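PDB 2QRU: Alpha/beta hydrolase fold-3 domain-containing protein, which is of unknown function but probably acts as a hydrolase of the alpha/beta hydrolase superfamily. Local coordinates for residues Val128-Tyr133 against Ile261-Gln266; Asp45-Leu50 against Cys101-Gly106; Val224-Ser229 against Phe241-Tyr246; Thr60-Asp65 against Glu91-Gln96. All coordinates share one frame; numbering follows the deposited sequence.

Interaction 1 (Val128-Tyr133 against Ile261-Gln266); sequences VNFYGY and ITLFEQ
Phe-130, the last residue of its strand, extends its ring toward Leu-263 and Phe-264 on the helix segment 261-266. Near the backbone, CB of Phe-130 lies over one face of the following Tyr-131 ring, 3.8 Å above its plane and shifted toward the rim. The first torsion sets CG beside the backbone N (chi1 -77°), and the ring stands steeply to the side-chain stem. Along one flank of the ring, CE2 of Phe-130 packs against CG1 of Val-128 at 3.6 Å. At the far end, CE1 of Phe-130 comes to 4.2 Å from CE1 of Phe-264. The same carbon, CE1 of Phe-130, lies 4.4 Å from CD2 of Leu-263, so this one corner touches both helix residues. Each meets the ring obliquely, and the contact is apolar throughout.

Just beyond the strand the backbone is fixed by an Asx motif, in which OD1 of Asn-129 accepts from the backbone N of Gly-132 at 2.9 Å. ND2 of Asn-129 is held in turn by Ser-215.

Strand 127-130 runs between strands 98-103 and 213-218, and helix 258-272 packs beside this part of the sheet. Thr-216 of strand 213-218 touches both Phe-130 and Leu-263, while Leu-50 of helix 48-55 touches both Phe-130 and Phe-264.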
loop_
_atom_site.group_PDB
_atom_site.type_symbol
_atom_site.label_atom_id
_atom_site.label_comp_id
_atom_site.label_asym_id
_atom_site.label_seq_id
_atom_site.Cartn_x
_atom_site.Cartn_y
_atom_site.Cartn_z
ATOM N N VAL A 128 3.200 7.437 4.904
ATOM C CA VAL A 128 2.857 6.642 6.088
ATOM C C VAL A 128 2.885 5.186 5.629
ATOM O O VAL A 128 2.153 4.790 4.720
ATOM C CB VAL A 128 1.448 7.034 6.649
ATOM C CG1 VAL A 128 1.074 6.132 7.842
ATOM C CG2 VAL A 128 1.395 8.533 7.032
ATOM N N ASN A 129 3.812 4.425 6.186
ATOM C CA ASN A 129 4.024 3.026 5.840
ATOM C C ASN A 129 3.505 2.102 6.949
ATOM O O ASN A 129 4.049 2.113 8.058
ATOM C CB ASN A 129 5.527 2.765 5.727
ATOM C CG ASN A 129 5.817 1.304 5.591
ATOM O OD1 ASN A 129 5.260 0.658 4.716
ATOM N ND2 ASN A 129 6.688 0.776 6.444
ATOM N N PHE A 130 2.488 1.313 6.629
ATOM C CA PHE A 130 2.043 0.193 7.472
ATOM C C PHE A 130 2.632 -1.076 6.891
ATOM O O PHE A 130 2.109 -1.592 5.887
ATOM C CB PHE A 130 0.520 0.139 7.490
ATOM C CG PHE A 130 -0.073 1.176 8.383
ATOM C CD1 PHE A 130 -0.245 0.890 9.753
ATOM C CD2 PHE A 130 -0.478 2.386 7.885
ATOM C CE1 PHE A 130 -0.787 1.870 10.628
ATOM C CE2 PHE A 130 -1.023 3.361 8.728
ATOM C CZ PHE A 130 -1.184 3.119 10.096
ATOM N N TYR A 131 3.748 -1.531 7.490
ATOM C CA TYR A 131 4.362 -2.849 7.219
ATOM C C TYR A 131 4.519 -3.187 5.712
ATOM O O TYR A 131 4.263 -4.312 5.253
ATOM C CB TYR A 131 3.684 -3.960 8.039
ATOM C CG TYR A 131 2.174 -3.877 8.131
ATOM C CD1 TYR A 131 1.361 -4.378 7.122
ATOM C CD2 TYR A 131 1.559 -3.277 9.237
ATOM C CE1 TYR A 131 -0.049 -4.309 7.216
ATOM C CE2 TYR A 131 0.157 -3.181 9.328
ATOM C CZ TYR A 131 -0.634 -3.693 8.323
ATOM O OH TYR A 131 -2.038 -3.633 8.481
ATOM N N GLY A 132 4.983 -2.176 4.975
ATOM C CA GLY A 132 5.360 -2.381 3.564
ATOM C C GLY A 132 6.810 -2.859 3.449
ATOM O O GLY A 132 7.425 -3.364 4.410
ATOM N N TYR A 133 7.365 -2.654 2.248
ATOM C CA TYR A 133 8.687 -3.169 1.906
ATOM C C TYR A 133 9.260 -2.396 0.736
ATOM O O TYR A 133 8.507 -1.714 0.022
ATOM C CB TYR A 133 8.614 -4.659 1.632
ATOM C CG TYR A 133 7.393 -5.155 0.897
ATOM C CD1 TYR A 133 6.229 -5.533 1.601
ATOM C CD2 TYR A 133 7.407 -5.318 -0.505
ATOM C CE1 TYR A 133 5.090 -6.023 0.925
ATOM C CE2 TYR A 133 6.273 -5.790 -1.167
ATOM C CZ TYR A 133 5.138 -6.168 -0.449
ATOM O OH TYR A 133 4.020 -6.673 -1.093
ATOM N N ILE A 261 -4.358 0.960 19.117
ATOM C CA ILE A 261 -4.886 2.243 19.602
ATOM C C ILE A 261 -3.739 3.172 19.978
ATOM O O ILE A 261 -3.737 4.347 19.581
ATOM C CB ILE A 261 -5.903 2.073 20.745
ATOM C CG1 ILE A 261 -7.184 1.487 20.168
ATOM C CG2 ILE A 261 -6.210 3.454 21.389
ATOM C CD1 ILE A 261 -8.162 0.985 21.216
ATOM N N THR A 262 -2.746 2.650 20.697
ATOM C CA THR A 262 -1.571 3.452 21.049
ATOM C C THR A 262 -0.782 3.933 19.819
ATOM O O THR A 262 -0.398 5.101 19.716
ATOM C CB THR A 262 -0.645 2.702 22.013
ATOM O OG1 THR A 262 -1.349 2.470 23.237
ATOM C CG2 THR A 262 0.587 3.556 22.342
ATOM N N LEU A 263 -0.567 3.027 18.886
ATOM C CA LEU A 263 0.095 3.376 17.649
ATOM C C LEU A 263 -0.680 4.491 16.912
ATOM O O LEU A 263 -0.061 5.439 16.398
ATOM C CB LEU A 263 0.209 2.127 16.793
ATOM C CG LEU A 263 0.838 2.362 15.434
ATOM C CD1 LEU A 263 2.347 2.691 15.569
ATOM C CD2 LEU A 263 0.572 1.099 14.699
ATOM N N PHE A 264 -2.015 4.412 16.881
ATOM C CA PHE A 264 -2.778 5.487 16.209
ATOM C C PHE A 264 -2.607 6.850 16.903
ATOM O O PHE A 264 -2.537 7.899 16.221
ATOM C CB PHE A 264 -4.247 5.120 16.101
ATOM C CG PHE A 264 -4.561 4.298 14.894
ATOM C CD1 PHE A 264 -3.664 3.334 14.418
ATOM C CD2 PHE A 264 -5.728 4.513 14.199
ATOM C CE1 PHE A 264 -3.969 2.571 13.297
ATOM C CE2 PHE A 264 -6.027 3.748 13.054
ATOM C CZ PHE A 264 -5.158 2.768 12.640
ATOM N N GLU A 265 -2.468 6.841 18.219
ATOM C CA GLU A 265 -2.179 8.088 18.958
ATOM C C GLU A 265 -0.827 8.658 18.499
ATOM O O GLU A 265 -0.697 9.866 18.311
ATOM C CB GLU A 265 -2.161 7.861 20.472
ATOM C CG GLU A 265 -3.492 7.439 21.011
ATOM C CD GLU A 265 -3.428 7.035 22.476
ATOM O OE1 GLU A 265 -2.308 6.964 23.050
ATOM O OE2 GLU A 265 -4.520 6.774 23.041
ATOM N N GLN A 266 0.159 7.779 18.335
ATOM C CA GLN A 266 1.505 8.164 17.851
ATOM C C GLN A 266 1.445 8.753 16.450
ATOM O O GLN A 266 2.044 9.817 16.178
ATOM C CB GLN A 266 2.482 6.990 17.912
ATOM C CG GLN A 266 2.855 6.623 19.358
ATOM C CD GLN A 266 3.499 5.246 19.486
ATOM O OE1 GLN A 266 3.481 4.429 18.565
ATOM N NE2 GLN A 266 4.026 4.968 20.673
#

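Interaction 2 (Asp45-Leu50 against Cys101-Gly106); sequences DLPEEL and CGRSAG. With PO4 (phosphate ion), chain B; EDO (1,2-ethanediol), chain G; EDO (1,2-ethanediol), chain E.
Asp-45 and Arg-103 run past each other in opposite directions, with carboxylate and guanidinium planes 37° apart. The Arg-103 chain is extended from CG to NE and carries its head group to the loop. OD1 of Asp-45 forms a salt bridge to NH1 of Arg-103 at 3.3 Å, and OD2 lies over one guanidinium face. The carbonyl O of Asp-45 lies instead in the guanidinium plane, taking a weak, bent hydrogen bond from NH1 of Arg-103 (2.8 Å, 128°). Water 1 bridges that carbonyl and NH2. Tyr-32 OH binds Asp-45 OD1, and Asp-250 pairs with Arg-103 NE, so each charge has a second partner.

Next along the chain, Ser-104 (phi 54°) occupies the strained turn of a probable nucleophile elbow. N of Ala-105 donates to O4 of a bound phosphate at 3.2 Å.

Deeper down, CD2 of Leu-50 packs on SG of Cys-101 at 4.3 Å. This joins helix 48-55 to strand 98-103, which lies between strands 28-33 and 127-130.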
loop_
_atom_site.group_PDB
_atom_site.type_symbol
_atom_site.label_atom_id
_atom_site.label_comp_id
_atom_site.label_asym_id
_atom_site.label_seq_id
_atom_site.Cartn_x
_atom_site.Cartn_y
_atom_site.Cartn_z
ATOM N N ASP A 45 -10.725 -1.603 1.971
ATOM C CA ASP A 45 -10.187 -2.185 3.215
ATOM C C ASP A 45 -9.777 -1.105 4.215
ATOM O O ASP A 45 -9.369 -1.418 5.329
ATOM C CB ASP A 45 -9.044 -3.200 2.993
ATOM C CG ASP A 45 -7.716 -2.546 2.604
ATOM O OD1 ASP A 45 -7.559 -1.310 2.743
ATOM O OD2 ASP A 45 -6.796 -3.293 2.203
ATOM N N LEU A 46 -9.877 0.160 3.806
ATOM C CA LEU A 46 -9.392 1.271 4.636
ATOM C C LEU A 46 -10.192 1.306 5.942
ATOM O O LEU A 46 -11.424 1.482 5.922
ATOM C CB LEU A 46 -9.537 2.583 3.888
ATOM C CG LEU A 46 -9.257 3.872 4.685
ATOM C CD1 LEU A 46 -7.819 3.925 5.245
ATOM C CD2 LEU A 46 -9.547 5.078 3.813
ATOM N N PRO A 47 -9.518 1.075 7.090
ATOM C CA PRO A 47 -10.259 1.141 8.355
ATOM C C PRO A 47 -10.832 2.530 8.663
ATOM O O PRO A 47 -10.165 3.556 8.405
ATOM C CB PRO A 47 -9.208 0.788 9.406
ATOM C CG PRO A 47 -8.205 -0.049 8.654
ATOM C CD PRO A 47 -8.116 0.655 7.305
ATOM N N GLU A 48 -12.052 2.522 9.217
ATOM C CA GLU A 48 -12.737 3.741 9.617
ATOM C C GLU A 48 -11.795 4.616 10.469
ATOM O O GLU A 48 -11.721 5.848 10.289
ATOM C CB GLU A 48 -14.012 3.390 10.404
ATOM C CG GLU A 48 -14.692 4.584 11.068
ATOM C CD GLU A 48 -15.222 5.620 10.078
ATOM O OE1 GLU A 48 -15.510 5.256 8.917
ATOM O OE2 GLU A 48 -15.381 6.803 10.484
ATOM N N GLU A 49 -11.070 3.982 11.387
ATOM C CA GLU A 49 -10.248 4.715 12.352
ATOM C C GLU A 49 -9.073 5.403 11.668
ATOM O O GLU A 49 -8.666 6.523 12.076
ATOM C CB GLU A 49 -9.725 3.806 13.461
ATOM C CG GLU A 49 -10.771 3.260 14.389
ATOM C CD GLU A 49 -11.506 2.052 13.832
ATOM O OE1 GLU A 49 -11.250 1.628 12.681
ATOM O OE2 GLU A 49 -12.382 1.548 14.554
ATOM N N LEU A 50 -8.514 4.737 10.651
ATOM C CA LEU A 50 -7.389 5.324 9.927
ATOM C C LEU A 50 -7.890 6.455 9.032
ATOM O O LEU A 50 -7.283 7.539 8.958
ATOM C CB LEU A 50 -6.639 4.256 9.123
ATOM C CG LEU A 50 -5.425 4.728 8.316
ATOM C CD1 LEU A 50 -4.386 5.472 9.211
ATOM C CD2 LEU A 50 -4.823 3.503 7.629
ATOM N N CYS A 101 -0.240 7.056 1.849
ATOM C CA CYS A 101 -0.298 6.062 2.926
ATOM C C CYS A 101 -0.501 4.697 2.289
ATOM O O CYS A 101 -1.339 4.550 1.392
ATOM C CB CYS A 101 -1.479 6.365 3.840
ATOM S SG CYS A 101 -1.751 5.142 5.190
ATOM N N GLY A 102 0.262 3.712 2.733
ATOM C CA GLY A 102 0.218 2.368 2.082
ATOM C C GLY A 102 0.157 1.267 3.126
ATOM O O GLY A 102 0.870 1.329 4.141
ATOM N N ARG A 103 -0.644 0.251 2.829
ATOM C CA ARG A 103 -0.849 -0.884 3.721
ATOM C C ARG A 103 -0.217 -2.122 3.043
ATOM O O ARG A 103 -0.699 -2.559 1.986
ATOM C CB ARG A 103 -2.345 -1.095 3.856
ATOM C CG ARG A 103 -2.707 -2.316 4.655
ATOM C CD ARG A 103 -4.236 -2.360 4.872
ATOM N NE ARG A 103 -4.706 -3.472 5.678
ATOM C CZ ARG A 103 -5.972 -3.549 6.080
ATOM N NH1 ARG A 103 -6.802 -2.551 5.756
ATOM N NH2 ARG A 103 -6.413 -4.570 6.819
ATOM N N SER A 104 0.820 -2.678 3.669
ATOM C CA SER A 104 1.514 -3.881 3.185
ATOM C C SER A 104 1.992 -3.707 1.731
ATOM O O SER A 104 2.843 -2.835 1.459
ATOM C CB SER A 104 0.657 -5.134 3.406
ATOM O OG SER A 104 1.459 -6.280 3.154
ATOM N N ALA A 105 1.414 -4.450 0.788
ATOM C CA ALA A 105 1.838 -4.239 -0.612
ATOM C C ALA A 105 1.616 -2.774 -1.013
ATOM O O ALA A 105 2.352 -2.238 -1.836
ATOM C CB ALA A 105 1.040 -5.154 -1.542
ATOM N N GLY A 106 0.564 -2.151 -0.471
ATOM C CA GLY A 106 0.346 -0.714 -0.695
ATOM C C GLY A 106 1.538 0.157 -0.258
ATOM O O GLY A 106 1.769 1.210 -0.845
HETATM P P PO4 B . -0.719 -7.985 2.205
HETATM O O1 PO4 B . 0.660 -8.469 2.632
HETATM O O2 PO4 B . -1.512 -9.196 1.730
HETATM O O3 PO4 B . -1.500 -7.426 3.397
HETATM O O4 PO4 B . -0.539 -6.920 1.135
HETATM C C1 EDO G . -7.421 -6.559 2.861
HETATM O O1 EDO G . -6.157 -6.173 3.441
HETATM C C2 EDO G . -7.229 -6.491 1.337
HETATM O O2 EDO G . -7.719 -5.304 0.702
HETATM C C1 EDO E . -12.864 7.347 14.865
HETATM O O1 EDO E . -11.699 6.682 15.366
HETATM C C2 EDO E . -13.694 6.398 14.007
HETATM O O2 EDO E . -14.716 7.152 13.324
HETATM O O HOH W 1 -9.260 -4.179 6.935
#

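Interaction 3 (Val224-Ser229 against Phe241-Tyr246); sequences VPFRYS and FKAVYY
A first torsion of 86° wedges CG of Phe-226 between its own backbone N and carbonyl carbon, whereas Phe-241 has CG anti to the backbone N (chi1 168°). With these settings the two side chains cross at about a right angle. CD2 of Phe-226 comes to the edge of the Phe-241 ring, near its plane and 3.9 Å from CZ. At the next carbon along the same flank, CE2, the Phe-226 ring turns its own edge to Ala-243, whose CB lies 4.5 Å away.

Phe-241 also leans on helix 227-235. Its CE1 packs on CB of Ser-229 at 3.8 Å, and its CD1 lies 3.4 Å from the carbonyl O of Ser-229, which approaches the ring obliquely. That carbonyl is hydrogen-bonded to Ser-215 OG, while OG of Ser-229 is bound by Asn-129 ND2, so each of these two oxygens has a partner beside the aromatic ring.

The contact belongs to a beta-alpha-beta crossover: helix 227-235 links parallel neighbours 213-218 and 240-244, the latter an outermost strand of the sheet. In alpha/beta hydrolases, loops following these two strands usually carry the acid and the histidine, consistent with a probable triad of Ser-104, His-249 and Asp-221 here.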
loop_
_atom_site.group_PDB
_atom_site.type_symbol
_atom_site.label_atom_id
_atom_site.label_comp_id
_atom_site.label_asym_id
_atom_site.label_seq_id
_atom_site.Cartn_x
_atom_site.Cartn_y
_atom_site.Cartn_z
ATOM N N VAL A 224 6.062 -10.232 6.097
ATOM C CA VAL A 224 7.101 -9.310 5.649
ATOM C C VAL A 224 8.059 -9.091 6.830
ATOM O O VAL A 224 7.597 -8.705 7.913
ATOM C CB VAL A 224 6.474 -7.925 5.266
ATOM C CG1 VAL A 224 7.561 -6.912 4.850
ATOM C CG2 VAL A 224 5.377 -8.080 4.191
ATOM N N PRO A 225 9.373 -9.350 6.645
ATOM C CA PRO A 225 10.309 -9.130 7.752
ATOM C C PRO A 225 10.248 -7.665 8.189
ATOM O O PRO A 225 10.340 -6.759 7.343
ATOM C CB PRO A 225 11.679 -9.505 7.154
ATOM C CG PRO A 225 11.344 -10.375 5.963
ATOM C CD PRO A 225 10.052 -9.895 5.443
ATOM N N PHE A 226 10.082 -7.418 9.493
ATOM C CA PHE A 226 9.888 -6.016 9.917
ATOM C C PHE A 226 11.138 -5.149 9.813
ATOM O O PHE A 226 11.053 -3.916 9.932
ATOM C CB PHE A 226 9.128 -5.895 11.265
ATOM C CG PHE A 226 9.983 -5.968 12.512
ATOM C CD1 PHE A 226 10.964 -6.956 12.688
ATOM C CD2 PHE A 226 9.745 -5.069 13.544
ATOM C CE1 PHE A 226 11.689 -7.008 13.907
ATOM C CE2 PHE A 226 10.439 -5.129 14.772
ATOM C CZ PHE A 226 11.420 -6.077 14.929
ATOM N N ARG A 227 12.276 -5.779 9.471
ATOM C CA ARG A 227 13.458 -4.971 9.123
ATOM C C ARG A 227 13.132 -3.977 7.993
ATOM O O ARG A 227 13.788 -2.914 7.856
ATOM C CB ARG A 227 14.643 -5.858 8.737
ATOM C CG ARG A 227 14.378 -6.730 7.495
ATOM C CD ARG A 227 15.685 -7.383 6.954
ATOM N NE ARG A 227 15.390 -8.197 5.767
ATOM C CZ ARG A 227 15.315 -7.717 4.510
ATOM N NH1 ARG A 227 15.543 -6.412 4.241
ATOM N NH2 ARG A 227 15.032 -8.557 3.499
ATOM N N TYR A 228 12.177 -4.326 7.126
ATOM C CA TYR A 228 11.857 -3.383 6.034
ATOM C C TYR A 228 11.313 -2.072 6.590
ATOM O O TYR A 228 11.710 -0.988 6.149
ATOM C CB TYR A 228 10.817 -3.974 5.095
ATOM C CG TYR A 228 11.461 -4.941 4.096
ATOM C CD1 TYR A 228 12.201 -4.468 3.011
ATOM C CD2 TYR A 228 11.330 -6.308 4.267
ATOM C CE1 TYR A 228 12.817 -5.360 2.080
ATOM C CE2 TYR A 228 11.933 -7.219 3.326
ATOM C CZ TYR A 228 12.677 -6.723 2.248
ATOM O OH TYR A 228 13.253 -7.634 1.331
ATOM N N SER A 229 10.352 -2.193 7.511
ATOM C CA SER A 229 9.783 -0.978 8.083
ATOM C C SER A 229 10.790 -0.222 8.945
ATOM O O SER A 229 10.712 0.992 9.046
ATOM C CB SER A 229 8.480 -1.292 8.836
ATOM O OG SER A 229 7.470 -1.661 7.903
ATOM N N PHE A 241 10.137 5.359 13.140
ATOM C CA PHE A 241 9.719 3.949 13.129
ATOM C C PHE A 241 9.139 3.610 14.499
ATOM O O PHE A 241 9.794 3.839 15.545
ATOM C CB PHE A 241 10.873 3.008 12.844
ATOM C CG PHE A 241 10.529 1.574 13.100
ATOM C CD1 PHE A 241 9.644 0.908 12.250
ATOM C CD2 PHE A 241 11.097 0.881 14.178
ATOM C CE1 PHE A 241 9.281 -0.446 12.492
ATOM C CE2 PHE A 241 10.739 -0.488 14.429
ATOM C CZ PHE A 241 9.829 -1.133 13.581
ATOM N N LYS A 242 7.920 3.086 14.495
ATOM C CA LYS A 242 7.261 2.646 15.719
ATOM C C LYS A 242 6.938 1.175 15.597
ATOM O O LYS A 242 6.156 0.779 14.745
ATOM C CB LYS A 242 5.970 3.458 15.996
ATOM C CG LYS A 242 6.177 4.968 16.207
ATOM C CD LYS A 242 7.053 5.184 17.399
ATOM C CE LYS A 242 7.039 6.628 17.838
ATOM N NZ LYS A 242 7.489 6.691 19.258
ATOM N N ALA A 243 7.568 0.348 16.417
ATOM C CA ALA A 243 7.246 -1.076 16.413
ATOM C C ALA A 243 5.945 -1.319 17.164
ATOM O O ALA A 243 5.608 -0.587 18.111
ATOM C CB ALA A 243 8.354 -1.873 17.066
ATOM N N VAL A 244 5.220 -2.357 16.769
ATOM C CA VAL A 244 4.274 -2.984 17.692
ATOM C C VAL A 244 4.774 -4.404 17.897
ATOM O O VAL A 244 5.561 -4.919 17.086
ATOM C CB VAL A 244 2.811 -2.933 17.199
ATOM C CG1 VAL A 244 2.370 -1.485 16.927
ATOM C CG2 VAL A 244 2.619 -3.771 15.973
ATOM N N TYR A 245 4.339 -5.031 18.989
ATOM C CA TYR A 245 4.909 -6.295 19.375
ATOM C C TYR A 245 3.818 -7.371 19.402
ATOM O O TYR A 245 2.654 -7.089 19.699
ATOM C CB TYR A 245 5.687 -6.149 20.721
ATOM C CG TYR A 245 6.939 -5.282 20.546
ATOM C CD1 TYR A 245 8.095 -5.806 19.968
ATOM C CD2 TYR A 245 6.947 -3.937 20.902
ATOM C CE1 TYR A 245 9.244 -5.015 19.761
ATOM C CE2 TYR A 245 8.092 -3.144 20.712
ATOM C CZ TYR A 245 9.229 -3.693 20.137
ATOM O OH TYR A 245 10.361 -2.912 19.923
ATOM N N TYR A 246 4.189 -8.580 19.008
ATOM C CA TYR A 246 3.343 -9.753 19.250
ATOM C C TYR A 246 2.042 -9.820 18.431
ATOM O O TYR A 246 1.178 -10.647 18.718
ATOM C CB TYR A 246 3.109 -9.930 20.775
ATOM C CG TYR A 246 4.406 -10.259 21.499
ATOM C CD1 TYR A 246 5.145 -11.399 21.142
ATOM C CD2 TYR A 246 4.917 -9.425 22.501
ATOM C CE1 TYR A 246 6.354 -11.725 21.778
ATOM C CE2 TYR A 246 6.135 -9.729 23.146
ATOM C CZ TYR A 246 6.846 -10.885 22.773
ATOM O OH TYR A 246 8.038 -11.227 23.385
#

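Interaction 4 (Thr60-Asp65 against Glu91-Gln96); sequences TVLALD and EIIQNQ
Leu-62 meets the end of helix 74-93 with both methyl groups, which pack on two consecutive isoleucines. CD1 of Leu-62 packs on CG1 of Ile-93 at 3.7 Å and also reaches CD1 of Ile-93 at 4.0 Å. CG2 of Ile-92 sits near both methyls, 4.0 Å from CD2 of Leu-62 and only slightly farther from CD1. Leu-62 and Ile-92 pass alongside each other in opposite directions, whereas Ile-93 lies at a slant to the leucine. In Ile-92 the first torsion sets CG2 anti to the backbone N, which brings this branch, rather than CG1, up to Leu-62.

Around this group, Tyr-29 and Ile-19 touch both Leu-62 and Ile-92, and Val-31 and Phe-85 touch Ile-93.

The backbone carrying the isoleucines is shaped by a wider pi-type turn at 91-93 and then by a type I' turn from Ile-93 to Gln-96, closed by the hydrogen bond from N of Gln-96 to O of Ile-93 (3.0 Å). Gln-94 folds back so that its NE2 donates to O of Glu-91 at 3.3 Å (150°), arriving well above the carbonyl plane. The N of Asn-95 is taken by OD1 of Asn-89.

Polar groups thus organise the exposed helix end, while the interface with strand 59-64 is purely aliphatic. Its fit rests on shape and on exclusion of water, not on directional bonds.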
loop_
_atom_site.group_PDB
_atom_site.type_symbol
_atom_site.label_atom_id
_atom_site.label_comp_id
_atom_site.label_asym_id
_atom_site.label_seq_id
_atom_site.Cartn_x
_atom_site.Cartn_y
_atom_site.Cartn_z
ATOM N N THR A 60 -8.226 15.205 3.097
ATOM C CA THR A 60 -9.185 14.454 2.301
ATOM C C THR A 60 -8.499 13.156 1.851
ATOM O O THR A 60 -7.410 13.187 1.278
ATOM C CB THR A 60 -9.642 15.282 1.077
ATOM O OG1 THR A 60 -10.470 16.372 1.522
ATOM C CG2 THR A 60 -10.429 14.420 0.079
ATOM N N VAL A 61 -9.147 12.017 2.111
ATOM C CA VAL A 61 -8.548 10.725 1.769
ATOM C C VAL A 61 -9.008 10.290 0.382
ATOM O O VAL A 61 -10.203 10.317 0.073
ATOM C CB VAL A 61 -8.894 9.644 2.822
ATOM C CG1 VAL A 61 -8.319 8.298 2.400
ATOM C CG2 VAL A 61 -8.331 10.036 4.201
ATOM N N LEU A 62 -8.035 9.895 -0.432
ATOM C CA LEU A 62 -8.304 9.390 -1.787
ATOM C C LEU A 62 -7.844 7.933 -1.806
ATOM O O LEU A 62 -6.652 7.669 -1.912
ATOM C CB LEU A 62 -7.537 10.229 -2.826
ATOM C CG LEU A 62 -7.792 11.741 -2.724
ATOM C CD1 LEU A 62 -6.875 12.525 -3.628
ATOM C CD2 LEU A 62 -9.266 12.076 -3.010
ATOM N N ALA A 63 -8.786 7.002 -1.654
ATOM C CA ALA A 63 -8.458 5.581 -1.586
ATOM C C ALA A 63 -8.501 5.034 -3.009
ATOM O O ALA A 63 -9.555 5.059 -3.642
ATOM C CB ALA A 63 -9.454 4.845 -0.680
ATOM N N LEU A 64 -7.364 4.563 -3.515
ATOM C CA LEU A 64 -7.194 4.423 -4.968
ATOM C C LEU A 64 -7.092 2.966 -5.454
ATOM O O LEU A 64 -6.440 2.130 -4.813
ATOM C CB LEU A 64 -5.922 5.221 -5.391
ATOM C CG LEU A 64 -5.627 5.462 -6.866
ATOM C CD1 LEU A 64 -6.793 6.219 -7.548
ATOM C CD2 LEU A 64 -4.280 6.210 -7.085
ATOM N N ASP A 65 -7.714 2.675 -6.604
ATOM C CA ASP A 65 -7.546 1.355 -7.223
ATOM C C ASP A 65 -6.151 1.200 -7.809
ATOM O O ASP A 65 -5.582 2.160 -8.337
ATOM C CB ASP A 65 -8.493 1.192 -8.424
ATOM C CG ASP A 65 -9.960 0.991 -8.052
ATOM O OD1 ASP A 65 -10.323 0.732 -6.891
ATOM O OD2 ASP A 65 -10.775 1.090 -8.990
ATOM N N GLU A 91 -7.370 15.919 -11.791
ATOM C CA GLU A 91 -8.790 16.051 -11.562
ATOM C C GLU A 91 -9.117 16.558 -10.157
ATOM O O GLU A 91 -10.002 17.408 -9.977
ATOM C CB GLU A 91 -9.460 14.698 -11.825
ATOM C CG GLU A 91 -10.950 14.686 -11.661
ATOM C CD GLU A 91 -11.656 15.644 -12.621
ATOM O OE1 GLU A 91 -11.097 15.937 -13.704
ATOM O OE2 GLU A 91 -12.766 16.095 -12.283
ATOM N N ILE A 92 -8.391 16.036 -9.171
ATOM C CA ILE A 92 -8.747 16.244 -7.760
ATOM C C ILE A 92 -7.682 17.002 -6.958
ATOM O O ILE A 92 -7.963 18.077 -6.409
ATOM C CB ILE A 92 -9.114 14.908 -7.080
ATOM C CG1 ILE A 92 -10.335 14.280 -7.758
ATOM C CG2 ILE A 92 -9.351 15.105 -5.561
ATOM C CD1 ILE A 92 -10.595 12.857 -7.343
ATOM N N ILE A 93 -6.458 16.457 -6.868
ATOM C CA ILE A 93 -5.441 17.090 -6.025
ATOM C C ILE A 93 -5.061 18.466 -6.566
ATOM O O ILE A 93 -4.831 19.409 -5.795
ATOM C CB ILE A 93 -4.163 16.195 -5.835
ATOM C CG1 ILE A 93 -4.556 14.821 -5.281
ATOM C CG2 ILE A 93 -3.165 16.898 -4.933
ATOM C CD1 ILE A 93 -3.431 13.733 -5.333
ATOM N N GLN A 94 -5.017 18.572 -7.895
ATOM C CA GLN A 94 -4.733 19.831 -8.603
ATOM C C GLN A 94 -3.511 20.571 -8.060
ATOM O O GLN A 94 -3.557 21.784 -7.821
ATOM C CB GLN A 94 -5.965 20.747 -8.641
ATOM C CG GLN A 94 -7.182 20.118 -9.262
ATOM C CD GLN A 94 -8.376 21.059 -9.229
ATOM O OE1 GLN A 94 -8.217 22.271 -9.336
ATOM N NE2 GLN A 94 -9.570 20.507 -9.063
ATOM N N ASN A 95 -2.430 19.812 -7.868
ATOM C CA ASN A 95 -1.134 20.327 -7.411
ATOM C C ASN A 95 -1.112 20.862 -5.987
ATOM O O ASN A 95 -0.147 21.512 -5.599
ATOM C CB ASN A 95 -0.562 21.358 -8.406
ATOM C CG ASN A 95 -0.336 20.763 -9.779
ATOM O OD1 ASN A 95 0.426 19.799 -9.933
ATOM N ND2 ASN A 95 -0.996 21.324 -10.783
ATOM N N GLN A 96 -2.156 20.575 -5.204
ATOM C CA GLN A 96 -2.167 20.887 -3.767
ATOM C C GLN A 96 -1.280 19.878 -3.018
ATOM O O GLN A 96 -0.941 18.835 -3.570
ATOM C CB GLN A 96 -3.580 20.796 -3.204
ATOM C CG GLN A 96 -4.519 21.890 -3.721
ATOM C CD GLN A 96 -4.350 23.181 -2.963
ATOM O OE1 GLN A 96 -4.129 24.238 -3.559
ATOM N NE2 GLN A 96 -4.449 23.110 -1.640
#

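Interactions 1, 2 and 4 are buried, while interaction 3 is only partly so, at an outermost strand of the same sheet. Interaction 2 lies nearest the middle of the chain and alone relies on charge; the others are essentially apolar, with aromatic rings in interactions 1 and 3 and aliphatic branches in interaction 4. Interactions 1 and 2 occupy neighbouring strands, and a probable backbone hydrogen bond links O of Phe-130 to N of Ser-104 (2.8 Å). Interactions 1 and 3 meet through polar side chains. Toward the other end of the sheet, interaction 4 touches interaction 2 through Leu-46 and Val-61, yet its centre is about 28 Å from that of interaction 3.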